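Transketolase (Campylobacter jejuni, PDB 3L84) belongs to the transketolase family of thiamine diphosphate-binding proteins, built from a thiamine diphosphate-binding, a pyrimidine-binding and a C-terminal domain. Local coordinates at residues A339-N344 with L497-L502; P367-E372 with I438-S443. One frame throughout, in Å; residues are numbered along the deposited sequence.

Contact 1: residues A339-N344 with L497-L502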
loop_
_atom_site.group_PDB
_atom_site.type_symbol
_atom_site.label_atom_id
_atom_site.label_comp_id
_atom_site.label_asym_id
_atom_site.label_seq_id
_atom_site.Cartn_x
_atom_site.Cartn_y
_atom_site.Cartn_z
ATOM N N ALA A 339 -17.408 -22.213 3.727
ATOM C CA ALA A 339 -16.343 -21.242 3.719
ATOM C C ALA A 339 -16.927 -19.896 4.154
ATOM O O ALA A 339 -18.020 -19.515 3.704
ATOM C CB ALA A 339 -15.800 -21.109 2.305
ATOM N N THR A 340 -16.203 -19.121 4.968
ATOM C CA THR A 340 -16.791 -17.861 5.431
ATOM C C THR A 340 -16.840 -16.821 4.304
ATOM O O THR A 340 -17.621 -15.893 4.403
ATOM C CB THR A 340 -16.130 -17.364 6.693
ATOM O OG1 THR A 340 -14.719 -17.301 6.519
ATOM C CG2 THR A 340 -16.526 -18.250 7.900
ATOM N N ARG A 341 -16.132 -16.973 3.187
ATOM C CA ARG A 341 -16.407 -16.091 2.048
ATOM C C ARG A 341 -17.861 -16.279 1.575
ATOM O O ARG A 341 -18.485 -15.325 1.102
ATOM C CB ARG A 341 -15.437 -16.295 0.879
ATOM C CG ARG A 341 -15.455 -17.642 0.205
ATOM C CD ARG A 341 -14.545 -17.630 -0.987
ATOM N NE ARG A 341 -14.348 -18.962 -1.562
ATOM C CZ ARG A 341 -13.903 -19.217 -2.789
ATOM N NH1 ARG A 341 -13.724 -18.263 -3.684
ATOM N NH2 ARG A 341 -13.687 -20.490 -3.136
ATOM N N ASP A 342 -18.375 -17.502 1.635
ATOM C CA ASP A 342 -19.708 -17.839 1.173
ATOM C C ASP A 342 -20.784 -17.398 2.147
ATOM O O ASP A 342 -21.791 -16.813 1.721
ATOM C CB ASP A 342 -19.814 -19.345 0.897
ATOM C CG ASP A 342 -18.990 -19.789 -0.276
ATOM O OD1 ASP A 342 -18.791 -19.010 -1.222
ATOM O OD2 ASP A 342 -18.557 -20.963 -0.295
ATOM N N SER A 343 -20.626 -17.639 3.454
ATOM C CA SER A 343 -21.560 -17.059 4.404
ATOM C C SER A 343 -21.566 -15.550 4.254
ATOM O O SER A 343 -22.626 -14.921 4.257
ATOM C CB SER A 343 -21.250 -17.462 5.845
ATOM O OG SER A 343 -19.914 -17.155 6.209
ATOM N N ASN A 344 -20.396 -14.950 4.101
ATOM C CA ASN A 344 -20.341 -13.490 4.010
ATOM C C ASN A 344 -21.053 -12.983 2.780
ATOM O O ASN A 344 -21.766 -11.966 2.869
ATOM C CB ASN A 344 -18.900 -13.006 4.110
ATOM C CG ASN A 344 -18.823 -11.508 4.230
ATOM O OD1 ASN A 344 -18.574 -10.777 3.219
ATOM N ND2 ASN A 344 -19.081 -11.027 5.396
ATOM N N LEU A 497 -11.889 -13.643 5.861
ATOM C CA LEU A 497 -12.758 -14.732 5.462
ATOM C C LEU A 497 -11.979 -15.822 4.714
ATOM O O LEU A 497 -11.037 -15.535 3.968
ATOM C CB LEU A 497 -13.870 -14.171 4.578
ATOM C CG LEU A 497 -14.686 -13.047 5.230
ATOM C CD1 LEU A 497 -15.445 -12.278 4.166
ATOM C CD2 LEU A 497 -15.562 -13.551 6.345
ATOM N N SER A 498 -12.409 -17.080 4.869
ATOM C CA SER A 498 -11.717 -18.207 4.270
ATOM C C SER A 498 -12.131 -18.508 2.856
ATOM O O SER A 498 -13.303 -18.290 2.477
ATOM C CB SER A 498 -11.915 -19.465 5.118
ATOM O OG SER A 498 -13.246 -19.962 5.004
ATOM N N ARG A 499 -11.175 -19.000 2.063
ATOM C CA ARG A 499 -11.449 -19.603 0.752
ATOM C C ARG A 499 -12.143 -20.947 0.958
ATOM O O ARG A 499 -13.052 -21.338 0.235
ATOM C CB ARG A 499 -10.115 -19.805 -0.010
ATOM C CG ARG A 499 -10.300 -20.288 -1.418
ATOM C CD ARG A 499 -9.022 -20.762 -2.077
ATOM N NE ARG A 499 -9.331 -21.071 -3.486
ATOM C CZ ARG A 499 -8.708 -21.964 -4.249
ATOM N NH1 ARG A 499 -9.113 -22.134 -5.511
ATOM N NH2 ARG A 499 -7.703 -22.702 -3.775
ATOM N N GLN A 500 -11.587 -21.731 1.882
ATOM C CA GLN A 500 -11.907 -23.133 2.065
ATOM C C GLN A 500 -13.037 -23.338 3.080
ATOM O O GLN A 500 -13.282 -22.508 3.952
ATOM C CB GLN A 500 -10.676 -23.942 2.513
ATOM C CG GLN A 500 -10.264 -23.785 4.001
ATOM C CD GLN A 500 -9.470 -22.543 4.328
ATOM O OE1 GLN A 500 -9.413 -21.591 3.524
ATOM N NE2 GLN A 500 -8.937 -22.492 5.547
ATOM N N LYS A 501 -13.713 -24.486 2.991
ATOM C CA LYS A 501 -14.800 -24.806 3.876
ATOM C C LYS A 501 -14.320 -24.956 5.323
ATOM O O LYS A 501 -13.317 -25.655 5.592
ATOM C CB LYS A 501 -15.435 -26.134 3.435
ATOM C CG LYS A 501 -16.718 -26.463 4.185
ATOM C CD LYS A 501 -17.391 -27.763 3.706
ATOM C CE LYS A 501 -17.951 -27.613 2.339
ATOM N NZ LYS A 501 -18.931 -28.716 2.038
ATOM N N LEU A 502 -15.083 -24.363 6.239
ATOM C CA LEU A 502 -14.886 -24.494 7.687
ATOM C C LEU A 502 -16.046 -25.232 8.337
ATOM O O LEU A 502 -17.175 -25.231 7.838
ATOM C CB LEU A 502 -14.768 -23.111 8.345
ATOM C CG LEU A 502 -13.765 -22.138 7.699
ATOM C CD1 LEU A 502 -13.645 -20.875 8.544
ATOM C CD2 LEU A 502 -12.412 -22.787 7.446
#
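T340 and S498 hold each other by two complementary hydrogen bonds: the amide N of S498 gives a nearly straight bond to OG1 of T340 (2.8 Å, 171° at the hydrogen), and the amide N of T340 gives one to OG of S498 (3.1 Å). A short hydroxyl side chain suits each place, since its oxygen can accept from the partner's backbone N-H. In T340 chi1 of 53° sets OG1 between its own N and carbonyl carbon, which leaves CG2 beside the backbone N, 4.0 Å from CD1 of L502. A third bond runs from the amide N of R341 to O of S498, in the carbonyl plane. This is the first turn of helix 340-354, with A339 at the N-cap position, and the N-H groups of T340 and R341 find acceptors in the loop that leaves strand 493-496 in the parallel sheet of the pyrimidine-binding domain. A339, small enough to fit closely here, sets CB 3.3 Å from O of Q500 and 3.4 Å from O of R499. L497 sends CD1 against the CB and CG of N344, the two side chains crossing at about a right angle. R341 runs extended beside R499, whose CG lies 3.8 Å above one face of the guanidinium, offset toward its rim; NE makes a weak bond to O of R499, while NH1 is taken by O of S368. Behind this layer, OG of S498 donates to O of Q500 (2.8 Å), which fixes the direction of its hydrogen, and N479 bonds both S343 and N344.

Contact 2: residues P367-E372 with I438-S443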
loop_
_atom_site.group_PDB
_atom_site.type_symbol
_atom_site.label_atom_id
_atom_site.label_comp_id
_atom_site.label_asym_id
_atom_site.label_seq_id
_atom_site.Cartn_x
_atom_site.Cartn_y
_atom_site.Cartn_z
ATOM N N PRO A 367 -16.066 -12.802 -8.363
ATOM C CA PRO A 367 -16.405 -14.216 -8.332
ATOM C C PRO A 367 -15.679 -14.971 -7.232
ATOM O O PRO A 367 -16.196 -15.965 -6.734
ATOM C CB PRO A 367 -15.940 -14.706 -9.730
ATOM C CG PRO A 367 -16.068 -13.500 -10.586
ATOM C CD PRO A 367 -15.607 -12.379 -9.709
ATOM N N SER A 368 -14.468 -14.552 -6.897
ATOM C CA SER A 368 -13.660 -15.186 -5.837
ATOM C C SER A 368 -13.984 -14.645 -4.456
ATOM O O SER A 368 -13.940 -15.398 -3.493
ATOM C CB SER A 368 -12.181 -14.969 -6.096
ATOM O OG SER A 368 -11.778 -15.563 -7.310
ATOM N N ASN A 369 -14.278 -13.353 -4.335
ATOM C CA ASN A 369 -14.622 -12.749 -3.040
ATOM C C ASN A 369 -16.077 -13.029 -2.650
ATOM O O ASN A 369 -16.451 -12.758 -1.513
ATOM C CB ASN A 369 -14.423 -11.241 -3.043
ATOM C CG ASN A 369 -12.985 -10.771 -3.244
ATOM O OD1 ASN A 369 -11.994 -11.497 -2.924
ATOM N ND2 ASN A 369 -12.854 -9.584 -3.706
ATOM N N LYS A 370 -16.885 -13.508 -3.597
ATOM C CA LYS A 370 -18.314 -13.795 -3.419
ATOM C C LYS A 370 -19.132 -12.573 -3.061
ATOM O O LYS A 370 -20.092 -12.629 -2.254
ATOM C CB LYS A 370 -18.526 -14.917 -2.405
ATOM C CG LYS A 370 -17.790 -16.204 -2.742
ATOM C CD LYS A 370 -18.199 -16.778 -4.076
ATOM C CE LYS A 370 -17.445 -18.072 -4.417
ATOM N NZ LYS A 370 -18.282 -19.240 -4.042
ATOM N N THR A 371 -18.840 -11.451 -3.718
ATOM C CA THR A 371 -19.470 -10.187 -3.410
ATOM C C THR A 371 -20.582 -9.775 -4.364
ATOM O O THR A 371 -21.216 -8.747 -4.140
ATOM C CB THR A 371 -18.386 -9.059 -3.394
ATOM O OG1 THR A 371 -17.563 -9.159 -4.580
ATOM C CG2 THR A 371 -17.509 -9.236 -2.177
ATOM N N GLU A 372 -20.875 -10.551 -5.400
ATOM C CA GLU A 372 -21.981 -10.169 -6.284
ATOM C C GLU A 372 -23.273 -10.042 -5.502
ATOM O O GLU A 372 -23.677 -10.950 -4.784
ATOM C CB GLU A 372 -22.156 -11.191 -7.422
ATOM C CG GLU A 372 -23.256 -10.846 -8.456
ATOM C CD GLU A 372 -23.332 -11.849 -9.600
ATOM O OE1 GLU A 372 -22.452 -12.720 -9.746
ATOM O OE2 GLU A 372 -24.341 -11.795 -10.343
ATOM N N ILE A 438 -13.856 -6.209 3.062
ATOM C CA ILE A 438 -14.158 -7.635 2.888
ATOM C C ILE A 438 -12.886 -8.255 2.328
ATOM O O ILE A 438 -12.495 -7.953 1.196
ATOM C CB ILE A 438 -15.346 -7.847 1.918
ATOM C CG1 ILE A 438 -16.589 -7.013 2.265
ATOM C CG2 ILE A 438 -15.661 -9.328 1.773
ATOM C CD1 ILE A 438 -17.052 -7.104 3.624
ATOM N N PHE A 439 -12.243 -9.116 3.112
ATOM C CA PHE A 439 -10.956 -9.701 2.746
ATOM C C PHE A 439 -11.076 -11.211 2.757
ATOM O O PHE A 439 -11.034 -11.813 3.827
ATOM C CB PHE A 439 -9.871 -9.260 3.718
ATOM C CG PHE A 439 -9.590 -7.770 3.772
ATOM C CD1 PHE A 439 -9.501 -6.995 2.636
ATOM C CD2 PHE A 439 -9.350 -7.164 4.979
ATOM C CE1 PHE A 439 -9.186 -5.642 2.727
ATOM C CE2 PHE A 439 -9.040 -5.820 5.072
ATOM C CZ PHE A 439 -8.972 -5.065 3.959
ATOM N N THR A 440 -11.130 -11.838 1.592
ATOM C CA THR A 440 -11.232 -13.276 1.514
ATOM C C THR A 440 -9.857 -13.880 1.288
ATOM O O THR A 440 -8.837 -13.168 1.178
ATOM C CB THR A 440 -12.221 -13.744 0.439
ATOM O OG1 THR A 440 -11.658 -13.563 -0.867
ATOM C CG2 THR A 440 -13.545 -12.994 0.545
ATOM N N HIS A 441 -9.768 -15.191 1.291
ATOM C CA HIS A 441 -8.521 -15.899 1.003
ATOM C C HIS A 441 -7.506 -15.560 2.076
ATOM O O HIS A 441 -6.391 -15.117 1.834
ATOM C CB HIS A 441 -8.045 -15.586 -0.408
ATOM C CG HIS A 441 -8.926 -16.158 -1.471
ATOM N ND1 HIS A 441 -10.262 -15.833 -1.587
ATOM C CD2 HIS A 441 -8.660 -17.041 -2.459
ATOM C CE1 HIS A 441 -10.780 -16.502 -2.607
ATOM N NE2 HIS A 441 -9.834 -17.261 -3.134
ATOM N N ASP A 442 -7.873 -15.852 3.313
ATOM C CA ASP A 442 -7.168 -15.275 4.479
ATOM C C ASP A 442 -5.896 -15.940 4.940
ATOM O O ASP A 442 -5.292 -15.418 5.865
ATOM C CB ASP A 442 -8.114 -15.219 5.688
ATOM C CG ASP A 442 -8.426 -16.576 6.296
ATOM O OD1 ASP A 442 -8.569 -17.551 5.553
ATOM O OD2 ASP A 442 -8.622 -16.618 7.537
ATOM N N SER A 443 -5.463 -17.033 4.337
ATOM C CA SER A 443 -4.351 -17.768 4.908
ATOM C C SER A 443 -3.674 -18.653 3.879
ATOM O O SER A 443 -4.024 -18.673 2.704
ATOM C CB SER A 443 -4.818 -18.633 6.086
ATOM O OG SER A 443 -5.471 -19.793 5.589
#
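N369 and T440 meet through one side-chain hydrogen bond, in which OG1 of T440 donates to OD1 of N369 at 2.9 Å. The donor stands 21° from the carboxamide plane of N369, whose CG lies beside the backbone N. The two side chains cross obliquely. On T440, chi1 of 74° puts OG1 between its backbone N and carbonyl carbon and CG2 beside the N; the methyl then packs 3.6 Å from O of N369. Threonine thus serves both needs, a hydroxyl for the amide and a methyl for the backbone next to it. The contact joins the end of helix 366-369 to the end of strand 436-440, an inner strand of the six-stranded parallel sheet in the pyrimidine-binding domain, and the chain segments run nearly opposite ways, 164° apart. OG1 of T440 also accepts from ND1 of H441 (2.8 Å), so a chain of two hydrogen bonds runs from imidazole through hydroxyl to carboxamide. The bond from ND1 helps to set the ring's rotation. The ring turns its edge to the helix end, where O of S368 lies in the ring plane, 3.5 Å from CE1 of H441, while F414 meets the ring from strand 408-414.

Contacts 1 and 2 lie with their centres about 8 Å apart, on the same side of the chain's centre, and in sequence contact 2 is nested inside the loop closed by contact 1. Several bonds join them: N of L497 probably hydrogen-bonds to O of F439 at 2.9 Å, where the neighbouring strands 493-496 and 436-440 end, and OD1 of D342 forms a salt bridge with NZ of K370, also 2.9 Å. R341 of contact 1 also reaches across to the helix end of contact 2. D442, just past the strand end, has its OD1 packing 3.5 Å from CA of S498. All four segments fall within the pyrimidine-binding domain.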